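Local coordinates for protein nucleoside hydrolase, putative (Trypanosoma brucei, PDB 3FZ0) that is a member of the nucleoside hydrolase family and holds a calcium ion at the C-terminal ends of the strands of its central, mostly parallel beta-sheet, at residues 167-172 with 207-212. The protein carries 2 engineered substitutions. Sequence-based numbering, arbitrary orientation.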
loop_
_atom_site.group_PDB
_atom_site.type_symbol
_atom_site.label_atom_id
_atom_site.label_comp_id
_atom_site.label_asym_id
_atom_site.label_seq_id
_atom_site.Cartn_x
_atom_site.Cartn_y
_atom_site.Cartn_z
ATOM N N GLY B 167 -9.850 -5.144 -16.645
ATOM C CA GLY B 167 -10.426 -5.340 -15.339
ATOM C C GLY B 167 -11.401 -6.478 -15.147
ATOM O O GLY B 167 -11.543 -7.373 -15.999
ATOM N N THR B 168 -12.041 -6.479 -13.981
ATOM C CA THR B 168 -13.005 -7.509 -13.619
ATOM C C THR B 168 -14.299 -6.830 -13.127
ATOM O O THR B 168 -14.307 -5.607 -12.825
ATOM C CB THR B 168 -12.463 -8.389 -12.484
ATOM O OG1 THR B 168 -12.555 -7.650 -11.254
ATOM C CG2 THR B 168 -11.013 -8.792 -12.746
ATOM N N SER B 169 -15.380 -7.596 -13.059
ATOM C CA SER B 169 -16.578 -7.122 -12.413
ATOM C C SER B 169 -16.829 -7.840 -11.094
ATOM O O SER B 169 -17.733 -7.491 -10.363
ATOM C CB SER B 169 -17.793 -7.236 -13.328
ATOM O OG SER B 169 -17.949 -8.551 -13.776
ATOM N N GLU B 170 -16.013 -8.834 -10.781
ATOM C CA GLU B 170 -16.269 -9.734 -9.647
ATOM C C GLU B 170 -14.956 -10.095 -8.969
ATOM O O GLU B 170 -14.902 -11.005 -8.163
ATOM C CB GLU B 170 -16.960 -11.034 -10.127
ATOM C CG GLU B 170 -18.394 -10.887 -10.660
ATOM C CD GLU B 170 -18.988 -12.206 -11.146
ATOM O OE1 GLU B 170 -18.638 -13.266 -10.586
ATOM O OE2 GLU B 170 -19.793 -12.200 -12.104
ATOM N N SER B 171 -13.906 -9.375 -9.338
ATOM C CA SER B 171 -12.522 -9.688 -8.989
ATOM C C SER B 171 -12.107 -11.174 -9.048
ATOM O O SER B 171 -11.352 -11.642 -8.201
ATOM C CB SER B 171 -12.119 -8.999 -7.668
ATOM O OG SER B 171 -12.819 -9.579 -6.588
ATOM N N LYS B 172 -12.605 -11.892 -10.061
ATOM C CA LYS B 172 -11.966 -13.112 -10.503
ATOM C C LYS B 172 -10.757 -12.757 -11.353
ATOM O O LYS B 172 -10.859 -12.766 -12.570
ATOM C CB LYS B 172 -12.923 -13.983 -11.324
ATOM C CG LYS B 172 -14.109 -14.492 -10.536
ATOM C CD LYS B 172 -14.851 -15.592 -11.252
ATOM C CE LYS B 172 -16.304 -15.633 -10.796
ATOM N NZ LYS B 172 -16.479 -16.466 -9.577
ATOM N N ASN B 207 -14.958 -6.177 -19.207
ATOM C CA ASN B 207 -14.171 -6.869 -18.198
ATOM C C ASN B 207 -14.106 -8.351 -18.484
ATOM O O ASN B 207 -14.865 -8.878 -19.312
ATOM C CB ASN B 207 -14.763 -6.640 -16.799
ATOM C CG ASN B 207 -16.250 -6.888 -16.760
ATOM O OD1 ASN B 207 -16.707 -8.019 -16.603
ATOM N ND2 ASN B 207 -17.025 -5.831 -16.960
ATOM N N TRP B 208 -13.225 -9.021 -17.749
ATOM C CA TRP B 208 -12.985 -10.448 -17.900
ATOM C C TRP B 208 -14.257 -11.317 -17.825
ATOM O O TRP B 208 -14.515 -12.118 -18.745
ATOM C CB TRP B 208 -11.945 -10.893 -16.863
ATOM C CG TRP B 208 -11.721 -12.382 -16.749
ATOM C CD1 TRP B 208 -11.967 -13.153 -15.646
ATOM C CD2 TRP B 208 -11.178 -13.259 -17.741
ATOM N NE1 TRP B 208 -11.610 -14.430 -15.887
ATOM C CE2 TRP B 208 -11.121 -14.544 -17.162
ATOM C CE3 TRP B 208 -10.752 -13.094 -19.070
ATOM C CZ2 TRP B 208 -10.662 -15.695 -17.879
ATOM C CZ3 TRP B 208 -10.274 -14.230 -19.783
ATOM C CH2 TRP B 208 -10.242 -15.508 -19.184
ATOM N N GLU B 209 -15.044 -11.162 -16.763
ATOM C CA GLU B 209 -16.202 -12.044 -16.524
ATOM C C GLU B 209 -17.269 -11.909 -17.597
ATOM O O GLU B 209 -17.829 -12.881 -18.033
ATOM C CB GLU B 209 -16.819 -11.839 -15.134
ATOM C CG GLU B 209 -15.873 -12.193 -13.966
ATOM C CD GLU B 209 -15.001 -11.016 -13.496
ATOM O OE1 GLU B 209 -14.782 -10.086 -14.293
ATOM O OE2 GLU B 209 -14.535 -11.013 -12.329
ATOM N N VAL B 210 -17.516 -10.712 -18.089
ATOM C CA VAL B 210 -18.485 -10.605 -19.162
ATOM C C VAL B 210 -17.973 -11.262 -20.447
ATOM O O VAL B 210 -18.782 -11.771 -21.225
ATOM C CB VAL B 210 -18.976 -9.150 -19.389
ATOM C CG1 VAL B 210 -17.937 -8.313 -20.128
ATOM C CG2 VAL B 210 -20.278 -9.175 -20.126
ATOM N N THR B 211 -16.659 -11.292 -20.662
ATOM C CA THR B 211 -16.132 -11.984 -21.858
ATOM C C THR B 211 -16.152 -13.498 -21.666
ATOM O O THR B 211 -16.456 -14.237 -22.600
ATOM C CB THR B 211 -14.771 -11.448 -22.348
ATOM O OG1 THR B 211 -13.746 -11.827 -21.427
ATOM C CG2 THR B 211 -14.809 -9.889 -22.502
ATOM N N VAL B 212 -15.883 -13.967 -20.448
ATOM C CA VAL B 212 -16.011 -15.387 -20.161
ATOM C C VAL B 212 -17.457 -15.869 -20.444
ATOM O O VAL B 212 -17.682 -17.022 -20.893
ATOM C CB VAL B 212 -15.620 -15.701 -18.698
ATOM C CG1 VAL B 212 -15.966 -17.197 -18.317
ATOM C CG2 VAL B 212 -14.143 -15.401 -18.484
#
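N207 OD1 is the best-held polar atom of the contact, gripped by two donors: V210 N in the capping bond and S169 OG, 3.1 Å from N207 OD1; both stand above the carbonyl plane. N207 is the N-cap of helix 208-212, with CG in the crowded position between backbone N and carbonyl carbon (chi1 49°). Its ND2 bonds to I340 O, tying the cap to strand 337-343.

The carboxylate of E209 takes three backbone N-H groups of the loop 167-172, one of them weakly. Two meet at OE2: K172 N, 3.1 Å from E209 OE2, comes in nearly along the C-O axis, whereas E170 N makes a weak bond with a bent N-H...O angle of 126°. The third, S169 N, lies 2.8 Å from E209 OE1 and approaches from above the carboxylate plane. E209 reaches them because its chain is bent at chi2 (89°), CG being anti to the carbonyl carbon; this turns the acid into the curl of the loop, where T168 CB packs 3.3 Å from E209 OE2. Two well-directed N-H groups and a weak third would probably favour the charged form, although E170 OE1, 5.0 Å from E209 OE2, is a like charge that would probably work the other way. The contact thus joins the loop after strand 162-165 to the short helix 208-212 that follows the adjacent parallel strand 203-206, at the calcium-bearing end of the nucleoside hydrolase sheet.

At the start of the helix, W208 N donates to G167 O over 2.9 Å, almost straight and in the carbonyl plane. The W208 side chain, CG anti to the backbone N, brings CD1 within 3.3 Å of K172 O, while V212 CG2 lies over one ring face. W208 NE1 is hydrogen-bonded to Y322 OH of the second subunit, and K172 makes a cation-pi contact with W321 of that same subunit.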